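Side-chain contacts in septation protein imp2 (PDB 5C1F), which links membrane phospholipids to the cytoskeleton, is required for normal septation and takes part in disassembly of the medial ring in fission yeast: residues Glu18-Leu23 with Ala198-Glu203; Ser25-Val30 with Asp113-Ile118; His32-Leu37 with Thr105-Ser110. All blocks are in the same frame, centred on the assembly; numbering follows the deposited sequence.

Contact 1. Residues Glu18-Leu23 with Ala198-Glu203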
ATOM      1  N   GLU A  18      23.014 -24.751 -37.233  1.00 51.71           N
ATOM      2  CA  GLU A  18      21.725 -24.292 -36.730  1.00 49.58           C
ATOM      3  C   GLU A  18      21.827 -23.866 -35.270  1.00 46.28           C
ATOM      4  O   GLU A  18      21.265 -22.846 -34.874  1.00 51.57           O
ATOM      5  CB  GLU A  18      20.663 -25.384 -36.891  1.00 46.24           C
ATOM      6  CG  GLU A  18      20.077 -25.503 -38.296  1.00 48.65           C
ATOM      7  CD  GLU A  18      20.935 -26.328 -39.247  1.00 54.82           C
ATOM      8  OE1 GLU A  18      22.114 -26.597 -38.928  1.00 56.08           O
ATOM      9  OE2 GLU A  18      20.422 -26.713 -40.319  1.00 57.17           O
ATOM     10  N   GLY A  19      22.552 -24.649 -34.478  1.00 41.61           N
ATOM     11  CA  GLY A  19      22.783 -24.323 -33.082  1.00 40.74           C
ATOM     12  C   GLY A  19      23.530 -23.018 -32.896  1.00 36.10           C
ATOM     13  O   GLY A  19      23.323 -22.316 -31.908  1.00 56.02           O
ATOM     14  N   TYR A  20      24.398 -22.693 -33.848  1.00 38.82           N
ATOM     15  CA  TYR A  20      25.172 -21.459 -33.789  1.00 40.52           C
ATOM     16  C   TYR A  20      24.269 -20.242 -33.874  1.00 40.72           C
ATOM     17  O   TYR A  20      24.314 -19.364 -33.017  1.00 35.48           O
ATOM     18  CB  TYR A  20      26.213 -21.412 -34.909  1.00 37.63           C
ATOM     19  CG  TYR A  20      26.941 -20.085 -35.011  1.00 40.21           C
ATOM     20  CD1 TYR A  20      27.963 -19.760 -34.129  1.00 41.57           C
ATOM     21  CD2 TYR A  20      26.611 -19.163 -35.997  1.00 43.29           C
ATOM     22  CE1 TYR A  20      28.634 -18.550 -34.222  1.00 40.02           C
ATOM     23  CE2 TYR A  20      27.276 -17.953 -36.098  1.00 42.09           C
ATOM     24  CZ  TYR A  20      28.284 -17.651 -35.209  1.00 40.22           C
ATOM     25  OH  TYR A  20      28.947 -16.446 -35.308  1.00 40.78           O
ATOM     26  N   HIS A  21      23.447 -20.191 -34.915  1.00 42.09           N
ATOM     27  CA  HIS A  21      22.576 -19.044 -35.126  1.00 48.73           C
ATOM     28  C   HIS A  21      21.475 -18.993 -34.076  1.00 44.30           C
ATOM     29  O   HIS A  21      21.014 -17.913 -33.706  1.00 46.93           O
ATOM     30  CB  HIS A  21      21.981 -19.080 -36.534  1.00 49.56           C
ATOM     31  CG  HIS A  21      23.011 -19.006 -37.618  1.00 53.37           C
ATOM     32  ND1 HIS A  21      23.543 -17.812 -38.058  1.00 53.95           N
ATOM     33  CD2 HIS A  21      23.621 -19.977 -38.339  1.00 53.64           C
ATOM     34  CE1 HIS A  21      24.429 -18.050 -39.008  1.00 55.89           C
ATOM     35  NE2 HIS A  21      24.495 -19.356 -39.198  1.00 55.48           N
ATOM     36  N   ALA A  22      21.072 -20.160 -33.582  1.00 39.64           N
ATOM     37  CA  ALA A  22      20.004 -20.242 -32.591  1.00 39.62           C
ATOM     38  C   ALA A  22      20.431 -19.688 -31.237  1.00 42.50           C
ATOM     39  O   ALA A  22      19.787 -18.782 -30.706  1.00 43.84           O
ATOM     40  CB  ALA A  22      19.529 -21.681 -32.441  1.00 36.66           C
ATOM     41  N   LEU A  23      21.513 -20.231 -30.683  1.00 42.72           N
ATOM     42  CA  LEU A  23      21.975 -19.832 -29.354  1.00 36.80           C
ATOM     43  C   LEU A  23      22.425 -18.373 -29.318  1.00 32.22           C
ATOM     44  O   LEU A  23      22.359 -17.723 -28.279  1.00 33.53           O
ATOM     45  CB  LEU A  23      23.112 -20.741 -28.883  1.00 37.02           C
ATOM     46  CG  LEU A  23      22.743 -22.194 -28.569  1.00 40.61           C
ATOM     47  CD1 LEU A  23      23.942 -22.951 -28.014  1.00 32.94           C
ATOM     48  CD2 LEU A  23      21.565 -22.264 -27.603  1.00 39.65           C
ATOM     49  N   ALA A 198      38.224 -28.482 -37.232  1.00 43.67           N
ATOM     50  CA  ALA A 198      38.712 -29.039 -35.978  1.00 43.70           C
ATOM     51  C   ALA A 198      38.716 -27.968 -34.898  1.00 44.60           C
ATOM     52  O   ALA A 198      38.298 -28.211 -33.766  1.00 44.43           O
ATOM     53  CB  ALA A 198      40.103 -29.624 -36.153  1.00 40.99           C
ATOM     54  N   ARG A 199      39.184 -26.777 -35.258  1.00 43.26           N
ATOM     55  CA  ARG A 199      39.207 -25.658 -34.328  1.00 46.39           C
ATOM     56  C   ARG A 199      37.790 -25.203 -34.001  1.00 46.02           C
ATOM     57  O   ARG A 199      37.497 -24.822 -32.866  1.00 47.22           O
ATOM     58  CB  ARG A 199      40.022 -24.494 -34.898  1.00 49.24           C
ATOM     59  CG  ARG A 199      41.514 -24.774 -34.992  1.00 55.59           C
ATOM     60  CD  ARG A 199      42.304 -23.499 -35.240  1.00 60.93           C
ATOM     61  NE  ARG A 199      41.872 -22.814 -36.454  1.00 61.65           N
ATOM     62  CZ  ARG A 199      42.445 -22.965 -37.643  1.00 62.49           C
ATOM     63  NH1 ARG A 199      43.484 -23.778 -37.784  1.00 68.42           N
ATOM     64  NH2 ARG A 199      41.982 -22.300 -38.694  1.00 58.01           N
ATOM     65  N   TRP A 200      36.914 -25.258 -34.999  1.00 47.35           N
ATOM     66  CA  TRP A 200      35.522 -24.862 -34.823  1.00 43.35           C
ATOM     67  C   TRP A 200      34.785 -25.769 -33.842  1.00 40.24           C
ATOM     68  O   TRP A 200      34.051 -25.292 -32.977  1.00 39.66           O
ATOM     69  CB  TRP A 200      34.793 -24.860 -36.166  1.00 43.99           C
ATOM     70  CG  TRP A 200      33.309 -24.838 -36.010  1.00 43.34           C
ATOM     71  CD1 TRP A 200      32.445 -25.865 -36.248  1.00 40.90           C
ATOM     72  CD2 TRP A 200      32.514 -23.740 -35.551  1.00 44.13           C
ATOM     73  NE1 TRP A 200      31.157 -25.471 -35.977  1.00 44.99           N
ATOM     74  CE2 TRP A 200      31.173 -24.170 -35.548  1.00 44.25           C
ATOM     75  CE3 TRP A 200      32.806 -22.434 -35.149  1.00 48.14           C
ATOM     76  CZ2 TRP A 200      30.125 -23.338 -35.158  1.00 46.98           C
ATOM     77  CZ3 TRP A 200      31.765 -21.611 -34.763  1.00 49.80           C
ATOM     78  CH2 TRP A 200      30.441 -22.066 -34.770  1.00 48.46           C
ATOM     79  N   THR A 201      34.980 -27.075 -33.992  1.00 41.47           N
ATOM     80  CA  THR A 201      34.348 -28.063 -33.125  1.00 43.79           C
ATOM     81  C   THR A 201      34.719 -27.840 -31.661  1.00 48.19           C
ATOM     82  O   THR A 201      33.860 -27.894 -30.779  1.00 49.97           O
ATOM     83  CB  THR A 201      34.735 -29.499 -33.540  1.00 45.95           C
ATOM     84  OG1 THR A 201      34.168 -29.797 -34.823  1.00 49.20           O
ATOM     85  CG2 THR A 201      34.230 -30.513 -32.525  1.00 47.74           C
ATOM     86  N   ASN A 202      35.996 -27.574 -31.411  1.00 49.25           N
ATOM     87  CA  ASN A 202      36.470 -27.332 -30.052  1.00 52.88           C
ATOM     88  C   ASN A 202      35.969 -26.014 -29.477  1.00 45.90           C
ATOM     89  O   ASN A 202      35.622 -25.932 -28.300  1.00 42.15           O
ATOM     90  CB  ASN A 202      37.998 -27.358 -30.010  1.00 61.21           C
ATOM     91  CG  ASN A 202      38.549 -28.747 -29.759  1.00 66.54           C
ATOM     92  OD1 ASN A 202      37.966 -29.530 -29.009  1.00 74.39           O
ATOM     93  ND2 ASN A 202      39.678 -29.060 -30.385  1.00 60.12           N
ATOM     94  N   GLU A 203      35.934 -24.983 -30.314  1.00 39.75           N
ATOM     95  CA  GLU A 203      35.574 -23.646 -29.862  1.00 42.33           C
ATOM     96  C   GLU A 203      34.078 -23.534 -29.591  1.00 41.62           C
ATOM     97  O   GLU A 203      33.661 -22.908 -28.618  1.00 42.37           O
ATOM     98  CB  GLU A 203      36.004 -22.603 -30.893  1.00 48.24           C
ATOM     99  CG  GLU A 203      36.590 -21.347 -30.280  1.00 58.04           C
ATOM    100  CD  GLU A 203      37.807 -21.637 -29.422  1.00 64.10           C
ATOM    101  OE1 GLU A 203      38.721 -22.344 -29.899  1.00 66.47           O
ATOM    102  OE2 GLU A 203      37.844 -21.166 -28.264  1.00 67.24           O
TER

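Contact 2. Residues Ser25-Val30 with Asp113-Ile118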
ATOM      1  N   SER A  25      21.047 -15.909 -31.276  1.00 43.21           N
ATOM      2  CA  SER A  25      19.819 -15.127 -31.360  1.00 44.34           C
ATOM      3  C   SER A  25      19.012 -15.178 -30.063  1.00 39.89           C
ATOM      4  O   SER A  25      18.161 -14.324 -29.825  1.00 36.89           O
ATOM      5  CB  SER A  25      18.961 -15.617 -32.526  1.00 49.89           C
ATOM      6  OG  SER A  25      18.681 -17.000 -32.399  1.00 52.33           O
ATOM      7  N   ARG A  26      19.278 -16.178 -29.227  1.00 38.20           N
ATOM      8  CA  ARG A  26      18.550 -16.325 -27.972  1.00 34.65           C
ATOM      9  C   ARG A  26      18.856 -15.176 -27.008  1.00 33.58           C
ATOM     10  O   ARG A  26      18.031 -14.833 -26.160  1.00 36.35           O
ATOM     11  CB  ARG A  26      18.875 -17.670 -27.312  1.00 39.05           C
ATOM     12  CG  ARG A  26      18.289 -17.812 -25.912  1.00 39.52           C
ATOM     13  CD  ARG A  26      18.297 -19.238 -25.397  1.00 41.93           C
ATOM     14  NE  ARG A  26      17.855 -19.291 -24.004  1.00 42.54           N
ATOM     15  CZ  ARG A  26      16.585 -19.210 -23.616  1.00 39.94           C
ATOM     16  NH1 ARG A  26      15.618 -19.074 -24.514  1.00 39.33           N
ATOM     17  NH2 ARG A  26      16.280 -19.263 -22.326  1.00 37.35           N
ATOM     18  N   PHE A  27      20.033 -14.576 -27.154  1.00 31.76           N
ATOM     19  CA  PHE A  27      20.433 -13.450 -26.314  1.00 31.40           C
ATOM     20  C   PHE A  27      19.386 -12.339 -26.292  1.00 33.40           C
ATOM     21  O   PHE A  27      19.172 -11.702 -25.262  1.00 35.92           O
ATOM     22  CB  PHE A  27      21.775 -12.884 -26.779  1.00 33.04           C
ATOM     23  CG  PHE A  27      22.962 -13.588 -26.192  1.00 36.85           C
ATOM     24  CD1 PHE A  27      23.332 -13.364 -24.875  1.00 38.01           C
ATOM     25  CD2 PHE A  27      23.710 -14.473 -26.952  1.00 34.51           C
ATOM     26  CE1 PHE A  27      24.424 -14.011 -24.325  1.00 37.50           C
ATOM     27  CE2 PHE A  27      24.803 -15.123 -26.407  1.00 33.61           C
ATOM     28  CZ  PHE A  27      25.161 -14.891 -25.092  1.00 35.73           C
ATOM     29  N   SER A  28      18.730 -12.121 -27.427  1.00 37.90           N
ATOM     30  CA  SER A  28      17.706 -11.088 -27.534  1.00 44.19           C
ATOM     31  C   SER A  28      16.403 -11.505 -26.852  1.00 41.59           C
ATOM     32  O   SER A  28      15.636 -10.657 -26.396  1.00 39.75           O
ATOM     33  CB  SER A  28      17.442 -10.751 -29.003  1.00 47.16           C
ATOM     34  OG  SER A  28      16.932 -11.875 -29.695  1.00 50.87           O
ATOM     35  N   ASP A  29      16.153 -12.811 -26.792  1.00 38.66           N
ATOM     36  CA  ASP A  29      14.962 -13.334 -26.128  1.00 38.57           C
ATOM     37  C   ASP A  29      15.117 -13.239 -24.616  1.00 36.17           C
ATOM     38  O   ASP A  29      14.183 -12.867 -23.905  1.00 38.16           O
ATOM     39  CB  ASP A  29      14.701 -14.786 -26.538  1.00 40.95           C
ATOM     40  CG  ASP A  29      14.362 -14.925 -28.007  1.00 42.46           C
ATOM     41  OD1 ASP A  29      13.873 -13.940 -28.601  1.00 40.46           O
ATOM     42  OD2 ASP A  29      14.581 -16.021 -28.564  1.00 41.56           O
ATOM     43  N   VAL A  30      16.307 -13.588 -24.140  1.00 30.11           N
ATOM     44  CA  VAL A  30      16.662 -13.449 -22.734  1.00 29.87           C
ATOM     45  C   VAL A  30      16.525 -11.996 -22.288  1.00 29.30           C
ATOM     46  O   VAL A  30      16.002 -11.710 -21.209  1.00 29.86           O
ATOM     47  CB  VAL A  30      18.102 -13.945 -22.477  1.00 31.47           C
ATOM     48  CG1 VAL A  30      18.587 -13.522 -21.104  1.00 36.42           C
ATOM     49  CG2 VAL A  30      18.180 -15.456 -22.637  1.00 29.46           C
ATOM     50  N   ASP A 113      27.798  -7.526 -21.457  1.00 40.52           N
ATOM     51  CA  ASP A 113      29.234  -7.800 -21.438  1.00 38.88           C
ATOM     52  C   ASP A 113      29.520  -9.262 -21.758  1.00 32.60           C
ATOM     53  O   ASP A 113      30.459  -9.571 -22.490  1.00 35.82           O
ATOM     54  CB  ASP A 113      29.846  -7.439 -20.082  1.00 37.65           C
ATOM     55  CG  ASP A 113      29.902  -5.945 -19.847  1.00 40.65           C
ATOM     56  OD1 ASP A 113      29.873  -5.187 -20.839  1.00 38.79           O
ATOM     57  OD2 ASP A 113      29.982  -5.527 -18.671  1.00 48.35           O
ATOM     58  N   LYS A 114      28.715 -10.159 -21.195  1.00 33.82           N
ATOM     59  CA  LYS A 114      28.872 -11.585 -21.452  1.00 39.52           C
ATOM     60  C   LYS A 114      28.714 -11.884 -22.940  1.00 39.26           C
ATOM     61  O   LYS A 114      29.512 -12.620 -23.523  1.00 39.50           O
ATOM     62  CB  LYS A 114      27.865 -12.399 -20.635  1.00 40.52           C
ATOM     63  CG  LYS A 114      28.144 -12.415 -19.139  1.00 47.54           C
ATOM     64  CD  LYS A 114      27.161 -13.318 -18.405  1.00 51.90           C
ATOM     65  CE  LYS A 114      27.377 -13.272 -16.903  1.00 54.32           C
ATOM     66  NZ  LYS A 114      28.743 -13.725 -16.524  1.00 61.67           N
ATOM     67  N   LYS A 115      27.690 -11.296 -23.552  1.00 38.15           N
ATOM     68  CA  LYS A 115      27.446 -11.482 -24.977  1.00 35.44           C
ATOM     69  C   LYS A 115      28.610 -10.950 -25.809  1.00 43.35           C
ATOM     70  O   LYS A 115      29.042 -11.592 -26.764  1.00 33.95           O
ATOM     71  CB  LYS A 115      26.145 -10.794 -25.398  1.00 34.70           C
ATOM     72  CG  LYS A 115      25.772 -11.042 -26.855  1.00 34.52           C
ATOM     73  CD  LYS A 115      24.542 -10.256 -27.279  1.00 37.52           C
ATOM     74  CE  LYS A 115      24.280 -10.430 -28.773  1.00 44.15           C
ATOM     75  NZ  LYS A 115      23.100  -9.654 -29.244  1.00 45.94           N
ATOM     76  N   LYS A 116      29.120  -9.780 -25.438  1.00 44.36           N
ATOM     77  CA  LYS A 116      30.233  -9.165 -26.154  1.00 48.10           C
ATOM     78  C   LYS A 116      31.469 -10.058 -26.124  1.00 45.00           C
ATOM     79  O   LYS A 116      32.150 -10.229 -27.135  1.00 43.13           O
ATOM     80  CB  LYS A 116      30.561  -7.796 -25.557  1.00 53.01           C
ATOM     81  CG  LYS A 116      31.707  -7.070 -26.244  1.00 61.55           C
ATOM     82  CD  LYS A 116      32.084  -5.802 -25.486  1.00 69.35           C
ATOM     83  CE  LYS A 116      33.176  -5.024 -26.204  1.00 73.24           C
ATOM     84  NZ  LYS A 116      32.756  -4.627 -27.577  1.00 76.03           N
ATOM     85  N   MET A 117      31.749 -10.628 -24.957  1.00 42.53           N
ATOM     86  CA  MET A 117      32.906 -11.499 -24.795  1.00 42.40           C
ATOM     87  C   MET A 117      32.724 -12.808 -25.552  1.00 40.53           C
ATOM     88  O   MET A 117      33.664 -13.323 -26.152  1.00 39.00           O
ATOM     89  CB  MET A 117      33.168 -11.774 -23.311  1.00 39.30           C
ATOM     90  CG  MET A 117      33.785 -10.594 -22.572  1.00 41.92           C
ATOM     91  SD  MET A 117      34.083 -10.895 -20.818  1.00 46.32           S
ATOM     92  CE  MET A 117      32.406 -10.891 -20.181  1.00 45.33           C
ATOM     93  N   ILE A 118      31.506 -13.339 -25.531  1.00 41.13           N
ATOM     94  CA  ILE A 118      31.231 -14.625 -26.163  1.00 46.43           C
ATOM     95  C   ILE A 118      31.110 -14.515 -27.684  1.00 49.54           C
ATOM     96  O   ILE A 118      31.731 -15.286 -28.415  1.00 35.80           O
ATOM     97  CB  ILE A 118      29.953 -15.258 -25.587  1.00 44.93           C
ATOM     98  CG1 ILE A 118      30.224 -15.765 -24.170  1.00 46.35           C
ATOM     99  CG2 ILE A 118      29.465 -16.393 -26.477  1.00 42.47           C
ATOM    100  CD1 ILE A 118      29.060 -16.480 -23.537  1.00 47.63           C
TER

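Contact 3. Residues His32-Leu37 with Thr105-Ser110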
ATOM      1  N   HIS A  32      14.642  -9.676 -23.671  1.00 29.66           N
ATOM      2  CA  HIS A  32      13.222  -9.344 -23.725  1.00 30.11           C
ATOM      3  C   HIS A  32      12.492  -9.783 -22.456  1.00 28.59           C
ATOM      4  O   HIS A  32      11.769  -8.998 -21.840  1.00 30.36           O
ATOM      5  CB  HIS A  32      12.583  -9.996 -24.954  1.00 35.82           C
ATOM      6  CG  HIS A  32      11.174  -9.570 -25.209  1.00 45.37           C
ATOM      7  ND1 HIS A  32      10.842  -8.293 -25.624  1.00 50.87           N
ATOM      8  CD2 HIS A  32      10.005 -10.245 -25.122  1.00 51.38           C
ATOM      9  CE1 HIS A  32       9.538  -8.205 -25.774  1.00 51.75           C
ATOM     10  NE2 HIS A  32       9.001  -9.379 -25.475  1.00 54.92           N
ATOM     11  N   ILE A  33      12.684 -11.045 -22.083  1.00 26.39           N
ATOM     12  CA  ILE A  33      12.115 -11.597 -20.855  1.00 28.48           C
ATOM     13  C   ILE A  33      12.554 -10.787 -19.642  1.00 33.55           C
ATOM     14  O   ILE A  33      11.754 -10.476 -18.758  1.00 33.61           O
ATOM     15  CB  ILE A  33      12.536 -13.069 -20.652  1.00 27.33           C
ATOM     16  CG1 ILE A  33      12.041 -13.936 -21.812  1.00 27.33           C
ATOM     17  CG2 ILE A  33      12.023 -13.603 -19.320  1.00 24.71           C
ATOM     18  CD1 ILE A  33      12.651 -15.321 -21.836  1.00 26.60           C
ATOM     19  N   ASN A  34      13.837 -10.445 -19.615  1.00 32.11           N
ATOM     20  CA  ASN A  34      14.412  -9.691 -18.515  1.00 28.66           C
ATOM     21  C   ASN A  34      13.805  -8.296 -18.394  1.00 31.24           C
ATOM     22  O   ASN A  34      13.555  -7.811 -17.293  1.00 32.22           O
ATOM     23  CB  ASN A  34      15.927  -9.594 -18.689  1.00 27.78           C
ATOM     24  CG  ASN A  34      16.615  -9.001 -17.482  1.00 29.27           C
ATOM     25  OD1 ASN A  34      16.777  -9.667 -16.462  1.00 29.20           O
ATOM     26  ND2 ASN A  34      17.034  -7.746 -17.595  1.00 29.24           N
ATOM     27  N   GLU A  35      13.560  -7.658 -19.533  1.00 30.64           N
ATOM     28  CA  GLU A  35      13.021  -6.305 -19.551  1.00 30.48           C
ATOM     29  C   GLU A  35      11.543  -6.278 -19.160  1.00 32.68           C
ATOM     30  O   GLU A  35      11.079  -5.323 -18.538  1.00 42.22           O
ATOM     31  CB  GLU A  35      13.225  -5.675 -20.935  1.00 31.62           C
ATOM     32  CG  GLU A  35      12.552  -4.319 -21.138  1.00 36.51           C
ATOM     33  CD  GLU A  35      13.055  -3.248 -20.186  1.00 43.07           C
ATOM     34  OE1 GLU A  35      14.185  -3.383 -19.669  1.00 45.92           O
ATOM     35  OE2 GLU A  35      12.315  -2.267 -19.957  1.00 44.43           O
ATOM     36  N   GLU A  36      10.808  -7.327 -19.516  1.00 30.28           N
ATOM     37  CA  GLU A  36       9.403  -7.437 -19.135  1.00 30.73           C
ATOM     38  C   GLU A  36       9.242  -7.459 -17.624  1.00 30.20           C
ATOM     39  O   GLU A  36       8.407  -6.744 -17.066  1.00 33.20           O
ATOM     40  CB  GLU A  36       8.774  -8.696 -19.729  1.00 29.21           C
ATOM     41  CG  GLU A  36       8.494  -8.612 -21.209  1.00 35.70           C
ATOM     42  CD  GLU A  36       7.786  -9.847 -21.730  1.00 42.68           C
ATOM     43  OE1 GLU A  36       7.947 -10.925 -21.119  1.00 42.60           O
ATOM     44  OE2 GLU A  36       7.064  -9.737 -22.743  1.00 42.79           O
ATOM     45  N   LEU A  37      10.041  -8.290 -16.966  1.00 30.40           N
ATOM     46  CA  LEU A  37       9.976  -8.423 -15.519  1.00 22.27           C
ATOM     47  C   LEU A  37      10.479  -7.162 -14.822  1.00 32.46           C
ATOM     48  O   LEU A  37       9.937  -6.761 -13.790  1.00 29.97           O
ATOM     49  CB  LEU A  37      10.770  -9.647 -15.065  1.00 21.93           C
ATOM     50  CG  LEU A  37      10.071 -10.979 -15.357  1.00 34.80           C
ATOM     51  CD1 LEU A  37      11.028 -12.154 -15.212  1.00 30.70           C
ATOM     52  CD2 LEU A  37       8.860 -11.155 -14.446  1.00 27.98           C
ATOM     53  N   THR A 105      18.103  -4.806 -13.946  1.00 27.88           N
ATOM     54  CA  THR A 105      18.907  -3.797 -14.629  1.00 29.32           C
ATOM     55  C   THR A 105      20.378  -4.194 -14.640  1.00 32.55           C
ATOM     56  O   THR A 105      21.047  -4.100 -15.670  1.00 36.72           O
ATOM     57  CB  THR A 105      18.759  -2.412 -13.971  1.00 30.78           C
ATOM     58  OG1 THR A 105      17.390  -1.994 -14.028  1.00 33.09           O
ATOM     59  CG2 THR A 105      19.628  -1.386 -14.685  1.00 26.41           C
ATOM     60  N   ARG A 106      20.868  -4.647 -13.489  0.65 30.72           N
ATOM     61  CA  ARG A 106      22.252  -5.087 -13.355  0.65 30.60           C
ATOM     62  C   ARG A 106      22.501  -6.360 -14.160  0.65 31.25           C
ATOM     63  O   ARG A 106      23.608  -6.593 -14.641  0.65 35.62           O
ATOM     64  CB  ARG A 106      22.610  -5.304 -11.877  0.65 25.40           C
ATOM     65  CG  ARG A 106      22.592  -4.022 -11.041  0.65 32.76           C
ATOM     66  CD  ARG A 106      23.081  -4.241  -9.606  0.65 30.67           C
ATOM     67  NE  ARG A 106      22.219  -5.143  -8.844  0.65 33.92           N
ATOM     68  CZ  ARG A 106      21.262  -4.749  -8.006  0.65 32.22           C
ATOM     69  NH1 ARG A 106      20.537  -5.651  -7.361  0.65 29.66           N
ATOM     70  NH2 ARG A 106      21.032  -3.457  -7.807  0.65 24.18           N
ATOM     71  N   TYR A 107      21.464  -7.177 -14.314  1.00 24.72           N
ATOM     72  CA  TYR A 107      21.557  -8.392 -15.112  1.00 24.75           C
ATOM     73  C   TYR A 107      21.687  -8.052 -16.594  1.00 27.15           C
ATOM     74  O   TYR A 107      22.497  -8.646 -17.305  1.00 30.81           O
ATOM     75  CB  TYR A 107      20.342  -9.297 -14.891  1.00 23.89           C
ATOM     76  CG  TYR A 107      20.439 -10.593 -15.663  1.00 24.07           C
ATOM     77  CD1 TYR A 107      21.066 -11.701 -15.115  1.00 24.19           C
ATOM     78  CD2 TYR A 107      19.927 -10.699 -16.953  1.00 31.48           C
ATOM     79  CE1 TYR A 107      21.172 -12.884 -15.821  1.00 24.48           C
ATOM     80  CE2 TYR A 107      20.031 -11.876 -17.669  1.00 29.82           C
ATOM     81  CZ  TYR A 107      20.653 -12.967 -17.097  1.00 34.56           C
ATOM     82  OH  TYR A 107      20.759 -14.143 -17.802  1.00 29.20           O
ATOM     83  N   ALA A 108      20.886  -7.096 -17.054  1.00 28.04           N
ATOM     84  CA  ALA A 108      20.917  -6.683 -18.452  1.00 29.51           C
ATOM     85  C   ALA A 108      22.261  -6.064 -18.812  1.00 32.16           C
ATOM     86  O   ALA A 108      22.713  -6.162 -19.952  1.00 39.36           O
ATOM     87  CB  ALA A 108      19.791  -5.705 -18.744  1.00 26.40           C
ATOM     88  N   ALA A 109      22.897  -5.424 -17.835  1.00 32.53           N
ATOM     89  CA  ALA A 109      24.206  -4.820 -18.044  1.00 35.88           C
ATOM     90  C   ALA A 109      25.288  -5.893 -18.082  1.00 36.91           C
ATOM     91  O   ALA A 109      26.225  -5.822 -18.880  1.00 37.97           O
ATOM     92  CB  ALA A 109      24.503  -3.802 -16.957  1.00 29.22           C
ATOM     93  N   SER A 110      25.152  -6.888 -17.213  1.00 30.64           N
ATOM     94  CA  SER A 110      26.102  -7.988 -17.161  1.00 38.07           C
ATOM     95  C   SER A 110      25.989  -8.864 -18.406  1.00 42.52           C
ATOM     96  O   SER A 110      26.997  -9.303 -18.958  1.00 43.56           O
ATOM     97  CB  SER A 110      25.882  -8.826 -15.902  1.00 40.42           C
ATOM     98  OG  SER A 110      26.780  -9.923 -15.858  1.00 46.87           O
TER

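Contact 1. Residues Glu18-Leu23 with Ala198-Glu203
Trp-200 is the one residue of Ala198-Glu203 that reaches Glu18-Leu23, and it does so by length: its CB leaves the helix to one side, and only the far end of the indole reaches Tyr-20. The side chain departs from CA opposite the backbone N (chi1 164°), and the six-membered ring points its outer corner at the phenol, although the two CA atoms remain 10.9 Å apart. Trp-200 CH2 lies 3.4 Å from Tyr-20 CD1, with Tyr-20 CG and CE1 equally far on either side of it at 4.0 Å, so the indole corner is centred on CD1. The centroids are 5.6 Å apart and the planes stand at 68°, an offset edge-to-face pair with the indole edge turned toward the Tyr-20 face. His-126 of helix 69-155 meets both rings, stacking on Tyr-20, while Lys-129 adds a cation-pi contact to Trp-200. One residue on, Thr-201 turns its hydroxyl back to the carbonyl of Tyr-197 and packs on Ile-273 of the second subunit. Glu-203 leans on Val-125. Helices 18-59 and 162-252 are thus bridged by aromatic rings beside helix 69-155, within the elongated helical bundle of an F-BAR domain.

Contact 2. Residues Ser25-Val30 with Asp113-Ile118
The extended chain of Lys-115 lies across one face of the Phe-27 ring, joining helices 69-155 and 18-59 in the long helical bundle of the F-BAR domain. Lys-115 CG sits over the middle of the ring, 3.8 Å from its centroid and only 10° off the normal, which makes a clear CH-pi contact. The two side chains run past each other in opposite directions: Lys-115 CB is 3.8 Å from Phe-27 CE1, near the far end of the ring, whereas Lys-115 CD has travelled back to 3.8 Å from Phe-27 CB. This course follows from the lysine's torsions, with CG anti to the backbone N (chi1 -175°) and the methylenes straight beyond it. The aliphatic part of the lysine therefore does the packing, and the ammonium group is carried past the root of the phenylalanine. Ile-118, one helical turn on, comes to the ring edge, its CD1 4.5 Å from Phe-27 CZ.

Around this pair, Leu-111 of helix 69-155 and Leu-211 of helix 162-252 pack on Phe-27, while Ile-118 rests on Thr-207 and Ile-214, so all three long helices share the buried phenylalanine. On helix 18-59, Arg-26 forms a salt bridge with Glu-215 and touches Phe-263 of the second subunit. The backbone carrying Phe-27 is kinked, the N atoms of Phe-27 and Ser-28 lacking the usual bonds to the preceding turn. Ser-28 N makes only a weak bond, to Ser-25 O, and the same carbonyl accepts a 2.7 Å hydrogen bond from Ser-28 OG, which meets it nearly end-on with a C=O...OG angle of 160°.

Contact 3. Residues His32-Leu37 with Thr105-Ser110
Asn-34 ND2 donates a hydrogen bond to the backbone O of Phe-104, just ahead of Thr105-Ser110, and this bond probably helps set the amide's rotation against Tyr-107 and Ala-108. The contact belongs to the F-BAR helical bundle, where helix 18-59 runs alongside helix 69-155, and the CA atoms of Asn-34 and Ala-108 come within 7.2 Å. At that separation a side chain as short as asparagine reaches the neighbouring helix. Its CB points toward helix 69-155, and a trans CG (chi1 -172°) brings the amide up to it.

The two ends of the amide then meet different surroundings. ND2, besides its bond to Phe-104, packs 3.6 Å from the methyl CB of Ala-108. OD1 turns to the phenol of Tyr-107, where the contact is simple packing; the planes of amide and ring are inclined by 37°, so the two groups are neither stacked nor perpendicular.

Beyond them, Phe-221 of helix 162-252 stacks on the Tyr-107 ring and also touches Asn-34, closing the third side of the bundle. Helix 18-59 also faces the dimer partner here: Glu-36 OE2 accepts a hydrogen bond from the backbone N of Ser-64 of the second subunit, and Leu-37 packs on Phe-63 of that chain. Within the amide-ring pair the nearest approach is from Asn-34 OD1 to Tyr-107 CD2, 3.4 Å, with Tyr-107 CG further off at 3.9 Å.

In the fold
All three contacts start from successive parts of helix 18-59. Contacts 2 and 3 tie it to helix 69-155, whereas contact 1 reaches across to helix 162-252. Along the chain they are nested, contact 3 within the loop closed by contact 2 and that within contact 1. Contact 1 is buried and purely aromatic; contacts 2 and 3 are partly buried and pair one buried residue with more peripheral ones, a phenylalanine under a lysine chain in one, an amide beside a tyrosine in the other. Contacts 2 and 3 touch through Val-30 and Tyr-107, while contacts 1 and 3 stay about 11 Å apart at their nearest atoms. Each also touches the second subunit.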